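FMN Adenylyltransferase (Candida glabrata, PDB 3FWK) catalyses the transfer of an adenylyl group from ATP to FMN, the step of flavin biosynthesis that yields FAD. Local coordinates at residues 42-52 with 74-85. Numbering follows the deposited sequence. Where two conformers were deposited one is given.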
loop_
_atom_site.group_PDB
_atom_site.type_symbol
_atom_site.label_atom_id
_atom_site.label_comp_id
_atom_site.label_asym_id
_atom_site.label_seq_id
_atom_site.Cartn_x
_atom_site.Cartn_y
_atom_site.Cartn_z
ATOM N N THR A 42 -13.583 3.935 4.381
ATOM C CA THR A 42 -12.696 2.876 4.899
ATOM C C THR A 42 -12.829 2.725 6.419
ATOM O O THR A 42 -12.875 1.618 6.947
ATOM C CB THR A 42 -11.259 3.177 4.470
ATOM O OG1 THR A 42 -11.168 3.100 3.050
ATOM C CG2 THR A 42 -10.260 2.225 5.149
ATOM N N LYS A 43 -12.838 3.861 7.123
ATOM C CA LYS A 43 -12.979 3.829 8.586
ATOM C C LYS A 43 -14.265 3.157 9.005
ATOM O O LYS A 43 -14.277 2.368 9.938
ATOM C CB LYS A 43 -12.973 5.251 9.164
ATOM C CG LYS A 43 -11.642 5.939 9.227
ATOM C CD LYS A 43 -11.855 7.267 10.037
ATOM C CE LYS A 43 -10.608 8.021 10.339
ATOM N NZ LYS A 43 -10.866 8.876 11.566
ATOM N N SER A 44 -15.368 3.449 8.309
ATOM C CA SER A 44 -16.614 2.805 8.678
ATOM C C SER A 44 -16.573 1.294 8.445
ATOM O O SER A 44 -17.065 0.522 9.266
ATOM C CB SER A 44 -17.757 3.435 7.898
ATOM O OG SER A 44 -18.972 2.871 8.307
ATOM N N ILE A 45 -15.983 0.860 7.331
ATOM C CA ILE A 45 -15.873 -0.563 7.067
ATOM C C ILE A 45 -15.103 -1.222 8.220
ATOM O O ILE A 45 -15.513 -2.278 8.714
ATOM C CB ILE A 45 -15.181 -0.802 5.702
ATOM C CG1 ILE A 45 -16.135 -0.381 4.560
ATOM C CG2 ILE A 45 -14.762 -2.258 5.550
ATOM C CD1 ILE A 45 -15.427 -0.199 3.222
ATOM N N LEU A 46 -13.976 -0.636 8.646
ATOM C CA LEU A 46 -13.185 -1.276 9.685
ATOM C C LEU A 46 -13.825 -1.172 11.060
ATOM O O LEU A 46 -13.988 -2.175 11.775
ATOM C CB LEU A 46 -11.769 -0.712 9.677
ATOM C CG LEU A 46 -10.927 -1.151 8.481
ATOM C CD1 LEU A 46 -9.623 -0.385 8.410
ATOM C CD2 LEU A 46 -10.695 -2.656 8.461
ATOM N N ILE A 47 -14.178 0.052 11.468
ATOM C CA ILE A 47 -14.649 0.265 12.830
ATOM C C ILE A 47 -16.062 -0.285 13.037
ATOM O O ILE A 47 -16.363 -0.849 14.091
ATOM C CB ILE A 47 -14.586 1.767 13.169
ATOM C CG1 ILE A 47 -13.122 2.220 13.175
ATOM C CG2 ILE A 47 -15.296 2.081 14.493
ATOM C CD1 ILE A 47 -12.882 3.720 13.263
ATOM N N ASN A 48 -16.934 -0.120 12.050
ATOM C CA ASN A 48 -18.327 -0.538 12.190
ATOM C C ASN A 48 -18.595 -1.933 11.705
ATOM O O ASN A 48 -19.412 -2.623 12.289
ATOM C CB ASN A 48 -19.280 0.447 11.488
ATOM C CG ASN A 48 -19.167 1.859 12.039
ATOM O OD1 ASN A 48 -18.980 2.039 13.232
ATOM N ND2 ASN A 48 -19.282 2.850 11.172
ATOM N N GLU A 49 -17.950 -2.350 10.607
ATOM C CA GLU A 49 -18.296 -3.640 10.012
ATOM C C GLU A 49 -17.314 -4.757 10.326
ATOM O O GLU A 49 -17.646 -5.924 10.169
ATOM C CB GLU A 49 -18.437 -3.521 8.496
ATOM C CG GLU A 49 -19.469 -2.529 7.998
ATOM C CD GLU A 49 -19.597 -2.605 6.479
ATOM O OE1 GLU A 49 -19.895 -3.715 5.943
ATOM O OE2 GLU A 49 -19.368 -1.583 5.819
ATOM N N THR A 50 -16.090 -4.427 10.717
ATOM C CA THR A 50 -15.044 -5.455 10.783
ATOM C C THR A 50 -14.707 -5.793 12.225
ATOM O O THR A 50 -14.945 -6.922 12.657
ATOM C CB THR A 50 -13.789 -5.031 10.013
ATOM O OG1 THR A 50 -14.144 -4.785 8.640
ATOM C CG2 THR A 50 -12.687 -6.106 10.088
ATOM N N PHE A 51 -14.196 -4.826 12.980
ATOM C CA PHE A 51 -13.699 -5.117 14.329
ATOM C C PHE A 51 -14.775 -5.656 15.288
ATOM O O PHE A 51 -14.435 -6.456 16.146
ATOM C CB PHE A 51 -12.982 -3.896 14.911
ATOM C CG PHE A 51 -11.736 -3.473 14.141
ATOM C CD1 PHE A 51 -11.004 -4.374 13.346
ATOM C CD2 PHE A 51 -11.282 -2.173 14.256
ATOM C CE1 PHE A 51 -9.854 -3.955 12.661
ATOM C CE2 PHE A 51 -10.144 -1.770 13.591
ATOM C CZ PHE A 51 -9.427 -2.650 12.808
ATOM N N PRO A 52 -16.052 -5.242 15.155
ATOM C CA PRO A 52 -17.048 -5.867 16.044
ATOM C C PRO A 52 -17.262 -7.359 15.796
ATOM O O PRO A 52 -17.786 -8.053 16.676
ATOM C CB PRO A 52 -18.332 -5.089 15.727
ATOM C CG PRO A 52 -17.826 -3.728 15.250
ATOM C CD PRO A 52 -16.630 -4.115 14.396
ATOM N N LEU A 74 -3.488 1.248 3.012
ATOM C CA LEU A 74 -4.419 0.491 3.838
ATOM C C LEU A 74 -3.835 0.167 5.206
ATOM O O LEU A 74 -4.551 0.198 6.204
ATOM C CB LEU A 74 -4.862 -0.762 3.116
ATOM C CG LEU A 74 -5.894 -1.621 3.870
ATOM C CD1 LEU A 74 -7.164 -0.806 4.250
ATOM C CD2 LEU A 74 -6.288 -2.790 3.006
ATOM N N LEU A 75 -2.536 -0.136 5.266
ATOM C CA LEU A 75 -1.928 -0.413 6.568
ATOM C C LEU A 75 -1.984 0.843 7.461
ATOM O O LEU A 75 -2.271 0.731 8.657
ATOM C CB LEU A 75 -0.488 -0.849 6.378
ATOM C CG LEU A 75 0.274 -1.187 7.676
ATOM C CD1 LEU A 75 -0.376 -2.282 8.498
ATOM C CD2 LEU A 75 1.736 -1.568 7.298
ATOM N N LEU A 76 -1.673 2.028 6.918
ATOM C CA LEU A 76 -1.785 3.244 7.717
ATOM C C LEU A 76 -3.207 3.428 8.235
ATOM O O LEU A 76 -3.410 3.770 9.395
ATOM C CB LEU A 76 -1.366 4.448 6.883
ATOM C CG LEU A 76 0.076 4.461 6.358
ATOM C CD1 LEU A 76 0.343 5.742 5.581
ATOM C CD2 LEU A 76 1.133 4.219 7.465
ATOM N N LEU A 77 -4.214 3.218 7.368
ATOM C CA LEU A 77 -5.589 3.357 7.801
ATOM C C LEU A 77 -6.003 2.296 8.805
ATOM O O LEU A 77 -6.790 2.582 9.723
ATOM C CB LEU A 77 -6.520 3.363 6.588
ATOM C CG LEU A 77 -6.303 4.545 5.655
ATOM C CD1 LEU A 77 -7.092 4.336 4.372
ATOM C CD2 LEU A 77 -6.619 5.938 6.306
ATOM N N TYR A 78 -5.511 1.063 8.633
ATOM C CA TYR A 78 -5.820 -0.010 9.546
ATOM C C TYR A 78 -5.250 0.287 10.935
ATOM O O TYR A 78 -5.951 0.143 11.949
ATOM C CB TYR A 78 -5.249 -1.306 8.971
ATOM C CG TYR A 78 -5.615 -2.550 9.737
ATOM C CD1 TYR A 78 -6.838 -3.149 9.537
ATOM C CD2 TYR A 78 -4.765 -3.114 10.669
ATOM C CE1 TYR A 78 -7.219 -4.276 10.228
ATOM C CE2 TYR A 78 -5.121 -4.245 11.366
ATOM C CZ TYR A 78 -6.367 -4.804 11.161
ATOM O OH TYR A 78 -6.750 -5.921 11.834
ATOM N N LEU A 79 -3.987 0.720 10.969
ATOM C CA LEU A 79 -3.373 1.136 12.246
ATOM C C LEU A 79 -4.137 2.292 12.893
ATOM O O LEU A 79 -4.395 2.255 14.119
ATOM C CB LEU A 79 -1.918 1.470 11.998
ATOM C CG LEU A 79 -0.952 0.292 11.779
ATOM C CD1 LEU A 79 0.381 0.753 11.247
ATOM C CD2 LEU A 79 -0.755 -0.450 13.106
ATOM N N SER A 80 -4.543 3.274 12.087
ATOM C CA SER A 80 -5.324 4.381 12.643
ATOM C C SER A 80 -6.620 3.854 13.273
ATOM O O SER A 80 -7.012 4.263 14.354
ATOM C CB SER A 80 -5.651 5.339 11.507
ATOM O OG SER A 80 -6.568 6.370 11.950
ATOM N N CYS A 81 -7.285 2.924 12.595
ATOM C CA CYS A 81 -8.531 2.379 13.095
ATOM C C CYS A 81 -8.370 1.521 14.315
ATOM O O CYS A 81 -9.252 1.503 15.176
ATOM C CB CYS A 81 -9.281 1.631 11.991
ATOM S SG CYS A 81 -9.944 2.713 10.736
ATOM N N LEU A 82 -7.259 0.799 14.432
ATOM C CA LEU A 82 -6.980 0.078 15.693
ATOM C C LEU A 82 -6.869 1.045 16.854
ATOM O O LEU A 82 -7.429 0.805 17.931
ATOM C CB LEU A 82 -5.673 -0.706 15.565
ATOM C CG LEU A 82 -5.682 -1.905 14.634
ATOM C CD1 LEU A 82 -4.268 -2.481 14.521
ATOM C CD2 LEU A 82 -6.662 -2.973 15.108
ATOM N N TRP A 83 -6.140 2.131 16.659
ATOM C CA TRP A 83 -6.034 3.142 17.705
ATOM C C TRP A 83 -7.399 3.733 18.032
ATOM O O TRP A 83 -7.789 3.832 19.200
ATOM C CB TRP A 83 -5.041 4.227 17.306
ATOM C CG TRP A 83 -4.788 5.205 18.400
ATOM C CD1 TRP A 83 -5.407 6.425 18.602
ATOM C CD2 TRP A 83 -3.883 5.035 19.497
ATOM N NE1 TRP A 83 -4.918 7.021 19.763
ATOM C CE2 TRP A 83 -3.973 6.195 20.306
ATOM C CE3 TRP A 83 -2.964 4.043 19.837
ATOM C CZ2 TRP A 83 -3.218 6.351 21.467
ATOM C CZ3 TRP A 83 -2.209 4.201 20.994
ATOM C CH2 TRP A 83 -2.332 5.342 21.778
ATOM N N GLU A 84 -8.127 4.126 17.004
ATOM C CA GLU A 84 -9.439 4.744 17.227
ATOM C C GLU A 84 -10.383 3.800 17.946
ATOM O O GLU A 84 -11.065 4.186 18.920
ATOM C CB GLU A 84 -10.000 5.232 15.903
ATOM C CG GLU A 84 -11.374 5.927 16.053
ATOM C CD GLU A 84 -11.819 6.713 14.838
ATOM O OE1 GLU A 84 -11.081 6.877 13.854
ATOM O OE2 GLU A 84 -12.990 7.195 14.849
ATOM N N TYR A 85 -10.383 2.537 17.556
ATOM C CA TYR A 85 -11.323 1.565 18.103
ATOM C C TYR A 85 -11.005 1.279 19.558
ATOM O O TYR A 85 -11.909 1.247 20.394
ATOM C CB TYR A 85 -11.290 0.275 17.285
ATOM C CG TYR A 85 -12.338 -0.743 17.645
ATOM C CD1 TYR A 85 -13.663 -0.575 17.228
ATOM C CD2 TYR A 85 -12.003 -1.913 18.332
ATOM C CE1 TYR A 85 -14.631 -1.533 17.521
ATOM C CE2 TYR A 85 -12.973 -2.867 18.628
ATOM C CZ TYR A 85 -14.286 -2.652 18.217
ATOM O OH TYR A 85 -15.279 -3.599 18.475
HETATM O O HOH W 1 -8.115 9.153 12.159
#
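Two helices of the Rossmann-like alpha/beta domain, 31-50 and 69-86, pack here through an aromatic cluster in which the ring of Phe51 lies between those of Tyr78 and Tyr85. The helical portions 42-50 and 74-85 run at 46° to each other, with their axes 9.8 Å apart at the closest. Phe51 follows a wider, pi-type turn over 45-50, where Leu46 O accepts bonds from both Thr50 N and Phe51 N. Its edge is turned to the face of each tyrosine: offset toward Tyr78, with Phe51 CE1 3.6 Å from Tyr78 CE1, and more directly toward Tyr85. The backbone after the turn sets Phe51 CB over the centre of the Tyr85 ring, 3.7 Å from the centroid, in a CH-pi contact. From there chi1 of -63°, with CG anti to the carbonyl carbon, directs the ring toward Tyr78, Leu82 and the backbone carbonyl of Cys81; Phe51 CZ meets Leu82 CD2 at 3.6 Å, while CE2 points at that carbonyl.

Beside this cluster, the thiol of Cys81 fits among Lys43, Leu46 and Ile47; Leu46 CD1 is 3.9 Å from Cys81 SG, and the other methyl, CD2, reaches the edge of the Tyr78 ring. At the more open margin the extended Lys43 chain carries NZ to Glu84 OE1 (3.0 Å), a salt bridge on the syn side of the carboxylate and close to its plane. A water accepts from the same ammonium and is also hydrogen-bonded to Ser80 OG, linking the two helices, while Ile47 CD1 packs on Glu84 CD (3.5 Å), giving the carboxylate an apolar flank.

Farther along, Thr42 CG2 meets Leu77 CD1, and the Thr42 hydroxyl is hydrogen-bonded with Pro196 O, Trp200 NE1 and Ala38 O. Tyr78 continues the aromatic contacts to Phe63 of strand 61-64, helix 7-23 packs against Lys43 and Glu84, and helix 202-212 touches Leu77.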